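Local coordinates for CBS domain-containing protein CBSX1, chloroplastic (Arabidopsis thaliana, PDB 4GQW), which carries a pair of CBS domains and probably acts in the chloroplast as a binding partner and regulator of thioredoxin, at residues 23-26 / 27-30; 131-134 / 135-138; 4-7 / 8-11. All blocks are in the same frame, centred on the assembly; numbering follows the deposited sequence.

Each of the three contacts is local to one run of eight residues, and in all of them residues near the start of a turn or helix bond to groups three or four positions on. Contacts 2 and 3 lie side by side, their centres about 10 Å apart: V7 CG1 packs 3.7 Å from I132 CB, and F10 O lies 3.2 Å from N136 CB. Contact 1 sits on the other side of the chain's centre, its centre about 26 Å from that of contact 2 and 31 Å from that of contact 3. Within one chain contacts 1 and 2 stay apart; across the dimer, L30 of contact 1 packs against V138 of contact 2 in the second subunit.

Contact 1. Residues 23-26 / 27-30; sequences TTTV and DEAL
D27, in the first turn of helix 26-35, brings its CB to 3.4 Å from T25 OG1, while beyond the two segments its side chain packs on K77 and on L142 of the second subunit. E28 comes next and meets T25 twice. Its backbone N makes a weak bond to T25 OG1, and its carboxylate turns back to receive T25 N on the anti lone pair of OE1, an almost straight bond (3.2 Å, 178°). The two reciprocal bonds form a capping box, with T25 as N-cap. CG of E28 stands between its own backbone N and carbonyl carbon (chi1 41°), a setting that folds the extended chain back over T25 and places CG 3.5 Å from T24 CG2. An alanine here is likely to leave T25 N without its carboxylate acceptor and the T24 methyl without its neighbour in E28. A29 N then bonds to T25 O at 3.1 Å, its side chain touching L59 of helix 56-59. One position on, L30 N donates to V26 O at 2.9 Å, and the two side chains run side by side in the same direction, L30 CD1 lying 4.1 Å from V26 CG1; L59 touches both.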
ATOM      1  N   THR A  23     -13.833 -13.435 -13.123  1.00123.04           N
ATOM      2  CA  THR A  23     -14.895 -14.290 -12.617  1.00120.09           C
ATOM      3  C   THR A  23     -14.908 -14.251 -11.099  1.00123.32           C
ATOM      4  O   THR A  23     -15.885 -14.649 -10.464  1.00122.91           O
ATOM      5  CB  THR A  23     -14.700 -15.740 -13.078  1.00114.76           C
ATOM      6  OG1 THR A  23     -13.525 -16.284 -12.463  1.00102.00           O
ATOM      7  CG2 THR A  23     -14.545 -15.788 -14.586  1.00120.23           C
ATOM      8  N   THR A  24     -13.810 -13.770 -10.524  1.00111.06           N
ATOM      9  CA  THR A  24     -13.663 -13.694  -9.077  1.00100.80           C
ATOM     10  C   THR A  24     -14.715 -12.766  -8.482  1.00104.63           C
ATOM     11  O   THR A  24     -15.007 -11.705  -9.036  1.00104.12           O
ATOM     12  CB  THR A  24     -12.255 -13.196  -8.689  1.00 99.23           C
ATOM     13  OG1 THR A  24     -11.268 -13.953  -9.400  1.00 99.92           O
ATOM     14  CG2 THR A  24     -12.019 -13.339  -7.201  1.00 93.80           C
ATOM     15  N   THR A  25     -15.299 -13.186  -7.364  1.00111.02           N
ATOM     16  CA  THR A  25     -16.286 -12.370  -6.670  1.00113.66           C
ATOM     17  C   THR A  25     -15.581 -11.354  -5.787  1.00105.19           C
ATOM     18  O   THR A  25     -14.431 -11.549  -5.398  1.00103.92           O
ATOM     19  CB  THR A  25     -17.225 -13.219  -5.790  1.00109.29           C
ATOM     20  OG1 THR A  25     -16.567 -13.553  -4.562  1.00117.37           O
ATOM     21  CG2 THR A  25     -17.629 -14.493  -6.510  1.00115.02           C
ATOM     22  N   VAL A  26     -16.282 -10.270  -5.473  1.00113.03           N
ATOM     23  CA  VAL A  26     -15.741  -9.211  -4.632  1.00112.61           C
ATOM     24  C   VAL A  26     -15.371  -9.762  -3.263  1.00115.20           C
ATOM     25  O   VAL A  26     -14.395  -9.333  -2.652  1.00121.69           O
ATOM     26  CB  VAL A  26     -16.759  -8.067  -4.472  1.00121.69           C
ATOM     27  CG1 VAL A  26     -16.195  -6.959  -3.600  1.00128.63           C
ATOM     28  CG2 VAL A  26     -17.149  -7.525  -5.837  1.00123.58           C
ATOM     29  N   ASP A  27     -16.154 -10.730  -2.801  1.00109.56           N
ATOM     30  CA  ASP A  27     -15.928 -11.386  -1.521  1.00121.87           C
ATOM     31  C   ASP A  27     -14.532 -11.985  -1.419  1.00116.86           C
ATOM     32  O   ASP A  27     -13.719 -11.555  -0.599  1.00121.66           O
ATOM     33  CB  ASP A  27     -16.967 -12.485  -1.320  1.00134.73           C
ATOM     34  CG  ASP A  27     -17.722 -12.340  -0.021  1.00154.28           C
ATOM     35  OD1 ASP A  27     -18.968 -12.270  -0.066  1.00156.98           O
ATOM     36  OD2 ASP A  27     -17.072 -12.301   1.043  1.00166.54           O
ATOM     37  N   GLU A  28     -14.260 -12.981  -2.254  1.00116.32           N
ATOM     38  CA  GLU A  28     -12.980 -13.675  -2.212  1.00111.73           C
ATOM     39  C   GLU A  28     -11.821 -12.756  -2.579  1.00 99.47           C
ATOM     40  O   GLU A  28     -10.692 -12.982  -2.156  1.00110.80           O
ATOM     41  CB  GLU A  28     -13.002 -14.926  -3.096  1.00125.15           C
ATOM     42  CG  GLU A  28     -13.711 -14.748  -4.422  1.00131.21           C
ATOM     43  CD  GLU A  28     -13.922 -16.058  -5.150  1.00137.88           C
ATOM     44  OE1 GLU A  28     -14.512 -16.043  -6.251  1.00131.21           O
ATOM     45  OE2 GLU A  28     -13.500 -17.107  -4.619  1.00153.50           O
ATOM     46  N   ALA A  29     -12.106 -11.715  -3.354  1.00 94.99           N
ATOM     47  CA  ALA A  29     -11.105 -10.698  -3.654  1.00103.28           C
ATOM     48  C   ALA A  29     -10.704  -9.959  -2.380  1.00109.23           C
ATOM     49  O   ALA A  29      -9.517  -9.803  -2.088  1.00111.48           O
ATOM     50  CB  ALA A  29     -11.629  -9.720  -4.693  1.00 93.95           C
ATOM     51  N   LEU A  30     -11.700  -9.517  -1.620  1.00106.56           N
ATOM     52  CA  LEU A  30     -11.453  -8.842  -0.352  1.00107.60           C
ATOM     53  C   LEU A  30     -10.721  -9.762   0.614  1.00109.46           C
ATOM     54  O   LEU A  30      -9.792  -9.339   1.305  1.00 99.21           O
ATOM     55  CB  LEU A  30     -12.765  -8.367   0.273  1.00112.52           C
ATOM     56  CG  LEU A  30     -13.490  -7.218  -0.433  1.00105.13           C
ATOM     57  CD1 LEU A  30     -14.796  -6.899   0.278  1.00103.53           C
ATOM     58  CD2 LEU A  30     -12.601  -5.988  -0.502  1.00 89.39           C
TER

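Contact 2. Residues 131-134 / 135-138; sequences IITR and GNVV
R134 O accepts V138 N at 2.9 Å with an N-H...O angle of 163°, a helical bond of the first turn of helix 134-142. A methyl, V138 CG2, also lies 3.2 Å from this oxygen. One residue earlier, T133 O receives V137 N at 3.2 Å, and T133 OG1 accepts N136 N at 3.1 Å. The hydroxyl can do so because it is set between the threonine's own N and carbonyl carbon (chi1 67°), where it leans over the start of the helix as its N-cap. On the buried side, I132 CD1 meets N136 CB at 3.6 Å, the two side chains crossing obliquely, and lies more loosely against V137 CG2; L111 of helix 104-113 touches both I132 and V137. The R134 chain, bent at chi3, makes weak bonds from NE to L111 O and from NH2 to Y116 O, and a long, weak ion pair with D56 of the second subunit. The strand-to-helix step with a threonine at its cap belongs to the second CBS domain; in many CBS domains the equivalent threonine and an aspartate three residues on contact the ribose of an adenosine ligand, and here N136 stands at the aspartate's position.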
ATOM      1  N   ILE A 131       5.258  -7.994 -11.507  1.00 93.14           N
ATOM      2  CA  ILE A 131       4.849  -6.645 -11.124  1.00 89.45           C
ATOM      3  C   ILE A 131       6.041  -5.872 -10.565  1.00 89.82           C
ATOM      4  O   ILE A 131       6.694  -6.323  -9.625  1.00 96.57           O
ATOM      5  CB  ILE A 131       3.757  -6.660 -10.035  1.00 97.54           C
ATOM      6  CG1 ILE A 131       2.424  -7.155 -10.601  1.00 92.57           C
ATOM      7  CG2 ILE A 131       3.570  -5.273  -9.457  1.00 93.53           C
ATOM      8  CD1 ILE A 131       1.307  -7.130  -9.594  1.00 98.91           C
ATOM      9  N   ILE A 132       6.317  -4.708 -11.140  1.00 98.64           N
ATOM     10  CA  ILE A 132       7.372  -3.838 -10.631  1.00 92.01           C
ATOM     11  C   ILE A 132       6.780  -2.696  -9.807  1.00 97.48           C
ATOM     12  O   ILE A 132       5.923  -1.950 -10.279  1.00100.02           O
ATOM     13  CB  ILE A 132       8.264  -3.283 -11.771  1.00 94.73           C
ATOM     14  CG1 ILE A 132       9.279  -2.276 -11.221  1.00 94.56           C
ATOM     15  CG2 ILE A 132       7.431  -2.670 -12.884  1.00 85.71           C
ATOM     16  CD1 ILE A 132      10.525  -2.925 -10.678  1.00 90.32           C
ATOM     17  N   THR A 133       7.229  -2.572  -8.562  1.00105.65           N
ATOM     18  CA  THR A 133       6.695  -1.548  -7.674  1.00102.61           C
ATOM     19  C   THR A 133       7.724  -0.474  -7.354  1.00 95.07           C
ATOM     20  O   THR A 133       8.898  -0.602  -7.693  1.00 97.01           O
ATOM     21  CB  THR A 133       6.168  -2.146  -6.353  1.00106.91           C
ATOM     22  OG1 THR A 133       7.260  -2.678  -5.594  1.00118.29           O
ATOM     23  CG2 THR A 133       5.161  -3.245  -6.631  1.00 98.21           C
ATOM     24  N   ARG A 134       7.267   0.587  -6.704  1.00 93.12           N
ATOM     25  CA  ARG A 134       8.142   1.666  -6.282  1.00 99.58           C
ATOM     26  C   ARG A 134       9.147   1.142  -5.267  1.00103.37           C
ATOM     27  O   ARG A 134      10.324   1.517  -5.278  1.00103.30           O
ATOM     28  CB  ARG A 134       7.313   2.786  -5.667  1.00 94.43           C
ATOM     29  CG  ARG A 134       8.109   4.016  -5.323  1.00 98.65           C
ATOM     30  CD  ARG A 134       7.186   5.139  -4.924  1.00107.45           C
ATOM     31  NE  ARG A 134       6.357   5.578  -6.042  1.00104.97           N
ATOM     32  CZ  ARG A 134       5.321   6.397  -5.918  1.00105.89           C
ATOM     33  NH1 ARG A 134       4.984   6.860  -4.723  1.00107.28           N
ATOM     34  NH2 ARG A 134       4.618   6.752  -6.985  1.00100.12           N
ATOM     35  N   GLY A 135       8.668   0.260  -4.396  1.00 91.56           N
ATOM     36  CA  GLY A 135       9.511  -0.372  -3.403  1.00 94.55           C
ATOM     37  C   GLY A 135      10.571  -1.233  -4.051  1.00103.37           C
ATOM     38  O   GLY A 135      11.682  -1.342  -3.542  1.00102.66           O
ATOM     39  N   ASN A 136      10.224  -1.850  -5.176  1.00107.86           N
ATOM     40  CA  ASN A 136      11.187  -2.642  -5.928  1.00 99.46           C
ATOM     41  C   ASN A 136      12.306  -1.764  -6.466  1.00100.27           C
ATOM     42  O   ASN A 136      13.464  -2.174  -6.505  1.00 98.40           O
ATOM     43  CB  ASN A 136      10.507  -3.383  -7.080  1.00 85.45           C
ATOM     44  CG  ASN A 136       9.496  -4.394  -6.602  1.00101.21           C
ATOM     45  OD1 ASN A 136       8.506  -4.670  -7.277  1.00104.85           O
ATOM     46  ND2 ASN A 136       9.738  -4.953  -5.424  1.00101.09           N
ATOM     47  N   VAL A 137      11.954  -0.552  -6.879  1.00 95.95           N
ATOM     48  CA  VAL A 137      12.934   0.391  -7.398  1.00100.53           C
ATOM     49  C   VAL A 137      13.841   0.873  -6.281  1.00101.36           C
ATOM     50  O   VAL A 137      15.060   0.942  -6.452  1.00104.47           O
ATOM     51  CB  VAL A 137      12.252   1.603  -8.055  1.00 98.06           C
ATOM     52  CG1 VAL A 137      13.283   2.650  -8.434  1.00102.84           C
ATOM     53  CG2 VAL A 137      11.471   1.161  -9.276  1.00 97.84           C
ATOM     54  N   VAL A 138      13.244   1.199  -5.138  1.00 94.31           N
ATOM     55  CA  VAL A 138      14.014   1.637  -3.983  1.00 91.61           C
ATOM     56  C   VAL A 138      14.985   0.548  -3.544  1.00 96.19           C
ATOM     57  O   VAL A 138      16.158   0.817  -3.280  1.00101.31           O
ATOM     58  CB  VAL A 138      13.101   2.001  -2.802  1.00 97.31           C
ATOM     59  CG1 VAL A 138      13.931   2.396  -1.595  1.00100.58           C
ATOM     60  CG2 VAL A 138      12.167   3.127  -3.193  1.00 96.83           C
TER

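Contact 3. Residues 4-7 / 8-11; sequences VYTV and GEFM
T6 and E9 are joined by a backbone bond, E9 N to T6 O at 3.1 Å, that turns the chain just after the extended residues Y5 and T6. A second such bond, F10 N to V7 O, overlaps the first, making two successive beta turns through V7, G8 and E9. In both the donor stands well above the carbonyl plane, 61° out of it at T6 O. V7 O also takes a weak bond from M11 N.

The side chain of E9 folds back along this turn. Its CG lies beside its own backbone N (chi1 -67°) and the chain beyond is extended, so that OE1 comes back to T6 N. That bond is 3.1 Å long and nearly straight at the hydrogen (169°), though the amide approaches from above the carboxylate plane. A water joins the two residues a second time, lying 2.8 Å from T6 OG1 and donating weakly to E9 OE2. OE1 further touches the edge of the Y5 ring near its plane, at CD1. The same CD1 meets F10 CE2 at 4.1 Å, sitting at the edge of the phenylalanine ring, and T6 O lies by that edge too, 3.8 Å from F10 CD2. V7, by contrast buried, brings CG1 within 4.2 Å of M11 CB.

Y5 and F10 both lean on L104, at the start of helix 104-113, while V7 packs on A107 of that helix and on V121 of strand 118-122, which M11 also touches. Backbone bonds from Y5, V7 and G8 to L104, T102 and E100 tie this N-terminal turn to the first residue of the helix and the loop ahead of it, and strand 12-13 then pairs antiparallel with strand 128-133, at the edge of the second CBS domain's sheet.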
ATOM      1  N   VAL A   4      21.360  -0.919 -18.480  1.00117.31           N
ATOM      2  CA  VAL A   4      21.856  -2.272 -18.289  1.00111.38           C
ATOM      3  C   VAL A   4      21.039  -3.049 -17.252  1.00101.65           C
ATOM      4  O   VAL A   4      20.981  -4.278 -17.295  1.00102.79           O
ATOM      5  CB  VAL A   4      23.347  -2.262 -17.917  1.00114.79           C
ATOM      6  CG1 VAL A   4      24.196  -2.026 -19.157  1.00105.68           C
ATOM      7  CG2 VAL A   4      23.622  -1.201 -16.864  1.00116.62           C
ATOM      8  N   TYR A   5      20.405  -2.331 -16.327  1.00105.84           N
ATOM      9  CA  TYR A   5      19.490  -2.960 -15.378  1.00100.52           C
ATOM     10  C   TYR A   5      18.106  -3.082 -16.004  1.00 93.45           C
ATOM     11  O   TYR A   5      17.614  -2.142 -16.630  1.00 94.39           O
ATOM     12  CB  TYR A   5      19.391  -2.159 -14.076  1.00 99.06           C
ATOM     13  CG  TYR A   5      20.694  -1.994 -13.327  1.00111.15           C
ATOM     14  CD1 TYR A   5      21.231  -3.035 -12.577  1.00100.41           C
ATOM     15  CD2 TYR A   5      21.376  -0.785 -13.348  1.00119.40           C
ATOM     16  CE1 TYR A   5      22.421  -2.876 -11.885  1.00113.29           C
ATOM     17  CE2 TYR A   5      22.564  -0.620 -12.660  1.00120.50           C
ATOM     18  CZ  TYR A   5      23.081  -1.666 -11.931  1.00120.27           C
ATOM     19  OH  TYR A   5      24.262  -1.498 -11.246  1.00127.64           O
ATOM     20  N   THR A   6      17.479  -4.240 -15.832  1.00 87.85           N
ATOM     21  CA  THR A   6      16.156  -4.472 -16.398  1.00 87.50           C
ATOM     22  C   THR A   6      15.087  -4.673 -15.329  1.00 87.83           C
ATOM     23  O   THR A   6      15.388  -4.984 -14.177  1.00 82.56           O
ATOM     24  CB  THR A   6      16.148  -5.678 -17.352  1.00 89.28           C
ATOM     25  OG1 THR A   6      16.542  -6.856 -16.640  1.00 91.48           O
ATOM     26  CG2 THR A   6      17.109  -5.444 -18.505  1.00 87.47           C
ATOM     27  N   VAL A   7      13.835  -4.489 -15.728  1.00 85.24           N
ATOM     28  CA  VAL A   7      12.696  -4.618 -14.827  1.00 86.06           C
ATOM     29  C   VAL A   7      12.578  -6.042 -14.293  1.00 82.52           C
ATOM     30  O   VAL A   7      12.268  -6.255 -13.122  1.00 89.18           O
ATOM     31  CB  VAL A   7      11.389  -4.204 -15.543  1.00 82.90           C
ATOM     32  CG1 VAL A   7      10.173  -4.580 -14.718  1.00 88.84           C
ATOM     33  CG2 VAL A   7      11.408  -2.711 -15.830  1.00 80.22           C
ATOM     34  N   GLY A   8      12.859  -7.012 -15.156  1.00 88.38           N
ATOM     35  CA  GLY A   8      12.787  -8.413 -14.790  1.00 88.02           C
ATOM     36  C   GLY A   8      13.750  -8.815 -13.692  1.00 98.85           C
ATOM     37  O   GLY A   8      13.596  -9.872 -13.085  1.00 94.01           O
ATOM     38  N   GLU A   9      14.743  -7.974 -13.427  1.00 85.20           N
ATOM     39  CA  GLU A   9      15.730  -8.278 -12.396  1.00103.32           C
ATOM     40  C   GLU A   9      15.272  -7.870 -11.002  1.00 92.35           C
ATOM     41  O   GLU A   9      15.782  -8.379 -10.004  1.00 87.29           O
ATOM     42  CB  GLU A   9      17.063  -7.602 -12.711  1.00 89.93           C
ATOM     43  CG  GLU A   9      17.758  -8.153 -13.933  1.00102.52           C
ATOM     44  CD  GLU A   9      19.045  -7.426 -14.237  1.00109.60           C
ATOM     45  OE1 GLU A   9      19.086  -6.188 -14.075  1.00108.80           O
ATOM     46  OE2 GLU A   9      20.020  -8.093 -14.635  1.00123.70           O
ATOM     47  N   PHE A  10      14.313  -6.954 -10.927  1.00 92.10           N
ATOM     48  CA  PHE A  10      13.905  -6.422  -9.632  1.00 99.02           C
ATOM     49  C   PHE A  10      12.401  -6.451  -9.386  1.00 95.96           C
ATOM     50  O   PHE A  10      11.932  -5.991  -8.347  1.00104.06           O
ATOM     51  CB  PHE A  10      14.451  -5.006  -9.455  1.00 90.88           C
ATOM     52  CG  PHE A  10      15.950  -4.938  -9.451  1.00104.15           C
ATOM     53  CD1 PHE A  10      16.664  -5.209  -8.296  1.00103.89           C
ATOM     54  CD2 PHE A  10      16.646  -4.618 -10.605  1.00110.08           C
ATOM     55  CE1 PHE A  10      18.040  -5.153  -8.288  1.00108.18           C
ATOM     56  CE2 PHE A  10      18.023  -4.558 -10.603  1.00110.28           C
ATOM     57  CZ  PHE A  10      18.721  -4.826  -9.443  1.00111.22           C
ATOM     58  N   MET A  11      11.649  -7.003 -10.330  1.00100.75           N
ATOM     59  CA  MET A  11      10.195  -7.049 -10.207  1.00 98.24           C
ATOM     60  C   MET A  11       9.759  -8.130  -9.234  1.00105.92           C
ATOM     61  O   MET A  11      10.583  -8.883  -8.720  1.00108.72           O
ATOM     62  CB  MET A  11       9.563  -7.322 -11.569  1.00 91.25           C
ATOM     63  CG  MET A  11       9.717  -8.756 -12.017  1.00 87.92           C
ATOM     64  SD  MET A  11       9.021  -9.065 -13.642  1.00 90.33           S
ATOM     65  CE  MET A  11       9.318 -10.820 -13.776  1.00101.40           C
TER
HETATM   66  O   HOH W   1      19.043  -7.998 -17.320  1.00105.81           O